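Local atomic coordinates of DNA-entry nuclease (Competence-specific nuclease) (Streptococcus agalactiae ILRI112, PDB entry 4QGO), a protein that probably cleaves DNA, and perhaps RNA, without sequence specificity, as a virulence-associated nuclease of the beta-beta-alpha metal (His-Me finger) family. Residues Met69-Arg81 with Tyr116-Val129. The protein carries 1 engineered substitution. Residues are numbered along the deposited sequence; the frame is centred on the assembly and turned at random.
With SO4 (sulfate ion), chain E.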
# COMPACT_ATOMS: atom_id res chain seq x y z
N MET A 69 3.43 -14.63 2.43
CA MET A 69 3.13 -15.68 1.47
C MET A 69 1.69 -16.02 1.68
O MET A 69 1.30 -16.43 2.78
CB MET A 69 4.00 -16.92 1.67
CG MET A 69 3.57 -18.11 0.81
SD MET A 69 3.78 -17.81 -0.97
CE MET A 69 5.54 -17.73 -1.09
N LEU A 70 0.89 -15.77 0.66
CA LEU A 70 -0.55 -15.85 0.75
C LEU A 70 -1.09 -17.09 0.06
O LEU A 70 -0.67 -17.43 -1.04
CB LEU A 70 -1.19 -14.61 0.12
CG LEU A 70 -0.78 -13.24 0.67
CD1 LEU A 70 -1.37 -12.11 -0.18
CD2 LEU A 70 -1.20 -13.08 2.13
N ASP A 71 -2.04 -17.74 0.71
CA ASP A 71 -2.80 -18.82 0.09
C ASP A 71 -4.12 -18.98 0.83
O ASP A 71 -4.42 -18.21 1.76
CB ASP A 71 -1.99 -20.13 0.01
CG ASP A 71 -1.63 -20.71 1.37
OD1 ASP A 71 -2.41 -20.55 2.34
OD2 ASP A 71 -0.57 -21.36 1.48
N ARG A 72 -4.91 -19.97 0.44
CA ARG A 72 -6.24 -20.12 1.01
C ARG A 72 -6.26 -20.47 2.48
O ARG A 72 -7.31 -20.34 3.12
CB ARG A 72 -7.06 -21.13 0.21
CG ARG A 72 -7.60 -20.54 -1.08
CD ARG A 72 -8.62 -21.44 -1.73
NE ARG A 72 -9.98 -20.98 -1.48
CZ ARG A 72 -10.99 -21.15 -2.33
NH1 ARG A 72 -10.79 -21.77 -3.49
NH2 ARG A 72 -12.20 -20.70 -2.02
N THR A 73 -5.13 -20.90 3.04
CA THR A 73 -5.09 -21.24 4.46
C THR A 73 -5.14 -20.02 5.38
O THR A 73 -5.47 -20.16 6.56
CB THR A 73 -3.88 -22.12 4.86
OG1 THR A 73 -2.67 -21.34 4.80
CG2 THR A 73 -3.76 -23.35 3.95
N ILE A 74 -4.81 -18.83 4.87
CA ILE A 74 -4.87 -17.63 5.71
C ILE A 74 -5.83 -16.56 5.17
O ILE A 74 -6.03 -15.53 5.80
CB ILE A 74 -3.48 -17.03 5.99
CG1 ILE A 74 -2.80 -16.54 4.71
CG2 ILE A 74 -2.61 -18.04 6.71
CD1 ILE A 74 -1.52 -15.74 4.99
N ARG A 75 -6.42 -16.84 4.01
CA ARG A 75 -7.46 -16.01 3.43
C ARG A 75 -8.65 -15.89 4.38
O ARG A 75 -9.07 -16.88 4.99
CB ARG A 75 -7.90 -16.65 2.11
CG ARG A 75 -9.01 -15.93 1.37
CD ARG A 75 -8.53 -14.72 0.56
NE ARG A 75 -9.60 -14.32 -0.35
CZ ARG A 75 -10.61 -13.52 -0.03
NH1 ARG A 75 -10.68 -12.95 1.17
NH2 ARG A 75 -11.55 -13.27 -0.94
N GLN A 76 -9.16 -14.68 4.52
CA GLN A 76 -10.28 -14.42 5.42
C GLN A 76 -11.48 -13.89 4.65
O GLN A 76 -11.48 -12.74 4.19
CB GLN A 76 -9.84 -13.44 6.51
CG GLN A 76 -10.95 -12.95 7.45
CD GLN A 76 -11.58 -14.06 8.27
OE1 GLN A 76 -12.31 -14.90 7.76
NE2 GLN A 76 -11.31 -14.04 9.58
N TYR A 77 -12.50 -14.73 4.51
CA TYR A 77 -13.71 -14.38 3.77
C TYR A 77 -14.74 -13.72 4.68
O TYR A 77 -15.63 -13.02 4.21
CB TYR A 77 -14.33 -15.63 3.12
CG TYR A 77 -13.45 -16.26 2.07
CD1 TYR A 77 -13.28 -15.64 0.84
CD2 TYR A 77 -12.81 -17.46 2.30
CE1 TYR A 77 -12.48 -16.22 -0.15
CE2 TYR A 77 -12.02 -18.05 1.34
CZ TYR A 77 -11.85 -17.42 0.11
OH TYR A 77 -11.05 -18.00 -0.84
N GLN A 78 -14.59 -13.93 5.99
CA GLN A 78 -15.60 -13.47 6.94
C GLN A 78 -15.32 -12.06 7.41
O GLN A 78 -14.22 -11.53 7.22
CB GLN A 78 -15.67 -14.40 8.15
CG GLN A 78 -15.84 -15.86 7.80
CD GLN A 78 -16.29 -16.67 8.99
OE1 GLN A 78 -15.48 -17.32 9.66
NE2 GLN A 78 -17.59 -16.64 9.28
N ASN A 79 -16.32 -11.45 8.02
CA ASN A 79 -16.12 -10.18 8.69
C ASN A 79 -15.47 -10.41 10.05
O ASN A 79 -15.55 -11.51 10.61
CB ASN A 79 -17.46 -9.49 8.88
CG ASN A 79 -18.03 -8.99 7.58
OD1 ASN A 79 -17.29 -8.69 6.64
ND2 ASN A 79 -19.35 -8.90 7.51
N ARG A 80 -14.83 -9.37 10.57
CA ARG A 80 -14.34 -9.39 11.95
C ARG A 80 -15.50 -9.68 12.90
O ARG A 80 -16.60 -9.16 12.71
CB ARG A 80 -13.68 -8.07 12.32
CG ARG A 80 -12.37 -7.80 11.61
CD ARG A 80 -11.61 -6.66 12.27
NE ARG A 80 -10.36 -6.34 11.57
CZ ARG A 80 -10.28 -5.55 10.50
NH1 ARG A 80 -11.39 -5.02 9.99
NH2 ARG A 80 -9.11 -5.30 9.94
N ARG A 81 -15.24 -10.49 13.91
CA ARG A 81 -16.27 -10.89 14.87
C ARG A 81 -16.56 -9.78 15.87
O ARG A 81 -15.83 -8.78 15.94
CB ARG A 81 -15.86 -12.17 15.60
N TYR A 116 -6.88 -7.19 5.52
CA TYR A 116 -7.57 -8.14 6.37
C TYR A 116 -8.04 -9.35 5.57
O TYR A 116 -7.87 -10.49 6.01
CB TYR A 116 -8.77 -7.45 7.04
CG TYR A 116 -9.56 -8.38 7.95
CD1 TYR A 116 -9.07 -8.72 9.20
CD2 TYR A 116 -10.77 -8.92 7.54
CE1 TYR A 116 -9.77 -9.57 10.03
CE2 TYR A 116 -11.48 -9.77 8.37
CZ TYR A 116 -10.96 -10.09 9.61
OH TYR A 116 -11.65 -10.94 10.45
N ALA A 117 -8.63 -9.12 4.41
CA ALA A 117 -9.16 -10.23 3.62
C ALA A 117 -8.07 -11.19 3.17
O ALA A 117 -8.32 -12.37 2.94
CB ALA A 117 -9.95 -9.72 2.43
N LEU A 118 -6.84 -10.69 3.03
CA LEU A 118 -5.76 -11.51 2.51
C LEU A 118 -5.10 -12.39 3.56
O LEU A 118 -4.66 -13.50 3.26
CB LEU A 118 -4.71 -10.66 1.80
CG LEU A 118 -5.22 -9.86 0.60
CD1 LEU A 118 -4.10 -8.99 0.04
CD2 LEU A 118 -5.76 -10.80 -0.48
N ALA A 119 -5.04 -11.91 4.80
CA ALA A 119 -4.24 -12.60 5.80
C ALA A 119 -4.90 -12.68 7.17
O ALA A 119 -4.26 -13.10 8.14
CB ALA A 119 -2.92 -11.92 5.90
N GLY A 120 -6.17 -12.31 7.23
CA GLY A 120 -6.89 -12.27 8.49
C GLY A 120 -7.05 -13.59 9.22
O GLY A 120 -7.43 -13.61 10.39
N ASN A 121 -6.77 -14.70 8.54
CA ASN A 121 -6.86 -16.02 9.17
C ASN A 121 -5.49 -16.58 9.58
O ASN A 121 -5.39 -17.75 9.95
CB ASN A 121 -7.60 -17.00 8.26
CG ASN A 121 -8.26 -18.13 9.03
OD1 ASN A 121 -8.69 -17.95 10.17
ND2 ASN A 121 -8.34 -19.30 8.40
N PHE A 122 -4.46 -15.74 9.52
CA PHE A 122 -3.11 -16.16 9.91
C PHE A 122 -3.03 -16.17 11.43
O PHE A 122 -3.24 -15.15 12.07
CB PHE A 122 -2.05 -15.22 9.31
CG PHE A 122 -0.63 -15.56 9.72
CD1 PHE A 122 -0.15 -16.86 9.62
CD2 PHE A 122 0.22 -14.57 10.20
CE1 PHE A 122 1.15 -17.17 10.00
CE2 PHE A 122 1.53 -14.88 10.58
CZ PHE A 122 1.99 -16.17 10.47
N LYS A 123 -2.74 -17.34 11.98
CA LYS A 123 -2.74 -17.56 13.42
C LYS A 123 -1.78 -16.63 14.17
O LYS A 123 -0.59 -16.56 13.84
CB LYS A 123 -2.40 -19.02 13.73
CG LYS A 123 -2.37 -19.36 15.21
CD LYS A 123 -3.69 -19.02 15.87
N GLY A 124 -2.31 -15.92 15.15
CA GLY A 124 -1.50 -15.10 16.04
C GLY A 124 -1.29 -13.67 15.59
O GLY A 124 -0.76 -12.84 16.33
N TRP A 125 -1.69 -13.37 14.37
CA TRP A 125 -1.45 -12.05 13.80
C TRP A 125 -2.51 -11.03 14.16
O TRP A 125 -3.71 -11.32 14.13
CB TRP A 125 -1.33 -12.17 12.28
CG TRP A 125 -0.99 -10.90 11.57
CD1 TRP A 125 0.14 -10.15 11.72
CD2 TRP A 125 -1.77 -10.26 10.56
NE1 TRP A 125 0.10 -9.06 10.88
CE2 TRP A 125 -1.06 -9.11 10.15
CE3 TRP A 125 -3.00 -10.54 9.96
CZ2 TRP A 125 -1.54 -8.24 9.17
CZ3 TRP A 125 -3.48 -9.68 8.98
CH2 TRP A 125 -2.75 -8.53 8.61
N ASP A 126 -2.08 -9.81 14.48
CA ASP A 126 -3.01 -8.74 14.76
C ASP A 126 -3.59 -8.23 13.43
O ASP A 126 -2.96 -7.45 12.71
CB ASP A 126 -2.31 -7.63 15.56
CG ASP A 126 -3.22 -6.47 15.89
OD1 ASP A 126 -4.42 -6.52 15.54
OD2 ASP A 126 -2.73 -5.50 16.51
N ALA A 127 -4.79 -8.69 13.11
CA ALA A 127 -5.44 -8.34 11.86
C ALA A 127 -6.37 -7.14 12.02
O ALA A 127 -7.15 -6.82 11.13
CB ALA A 127 -6.22 -9.54 11.32
N SER A 128 -6.27 -6.47 13.17
CA SER A 128 -7.15 -5.35 13.47
C SER A 128 -6.76 -4.04 12.79
O SER A 128 -5.66 -3.91 12.23
CB SER A 128 -7.21 -5.11 14.98
OG SER A 128 -6.04 -4.45 15.43
N VAL A 129 -7.66 -3.07 12.86
CA VAL A 129 -7.42 -1.76 12.27
C VAL A 129 -6.46 -0.92 13.11
O VAL A 129 -6.14 0.21 12.76
CB VAL A 129 -8.75 -0.98 12.09
CG1 VAL A 129 -9.63 -1.68 11.07
CG2 VAL A 129 -9.48 -0.86 13.43
S SO4 E . -11.42 -11.30 14.15
O1 SO4 E . -11.74 -9.91 14.44
O2 SO4 E . -10.56 -11.37 12.97
O3 SO4 E . -10.72 -11.88 15.30
O4 SO4 E . -12.65 -12.04 13.91
O HOH W 1 -4.57 -15.30 1.22
O HOH W 2 -8.38 -19.43 5.53
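A chi1 of 180° swings the Tyr116 ring opposite the backbone N, and the Arg80 chain, straight from CG to NE, runs antiparallel over it, forming a cation-pi pair. Arg80 CZ lies 4.1 Å from the Tyr116 ring centroid, the two planes inclined by 36°, while Arg80 CG covers the same ring near CZ. The contact joins the loop leaving strand 66-70 of the large antiparallel sheet to helix 116-119 and the turns that follow it in this beta-beta-alpha nuclease.

The guanidinium is fixed at its edge: Arg80 NH2 donates to Ala127 O at 2.8 Å, in the plane of both groups, and NE adds a weak bond to the same oxygen. Val129 CG1 closes over the guanidinium face opposite Tyr116. On the phenol side, Tyr116 OH donates to O2 of a sulfate, probably from the crystallisation liquor, whose O4 accepts from Arg81 N. In Gln76, chi1 sets CG 3.4 Å from Tyr116 CE2, and the bend at chi2 (63°) turns the amide, whose OE1 accepts from Gln78 N.

Two donors grip Ala117 O from opposite faces of its carbonyl plane: Gln76 N at 2.9 Å, nearly straight, and Arg75 NH1, whose guanidinium also forms a salt bridge through NE with Asp165. Past the helix, Asn121 N, in the type I turn Ala119-Phe122, donates across the contact to Ile74 O at 3.0 Å. Beside these polar bonds Leu70 CD1 packs on Leu118 CB, 4.1 Å away, and Ile74 CG2 lies alongside Phe122 CB; Phe122 also touches Tyr52 of strand 52-54. Two waters complete the seam: one donates to both Asp71 O and Leu118 O, and the other donates to Arg72 O and Arg75 O while accepting from Asn121 ND2 at 2.9 Å.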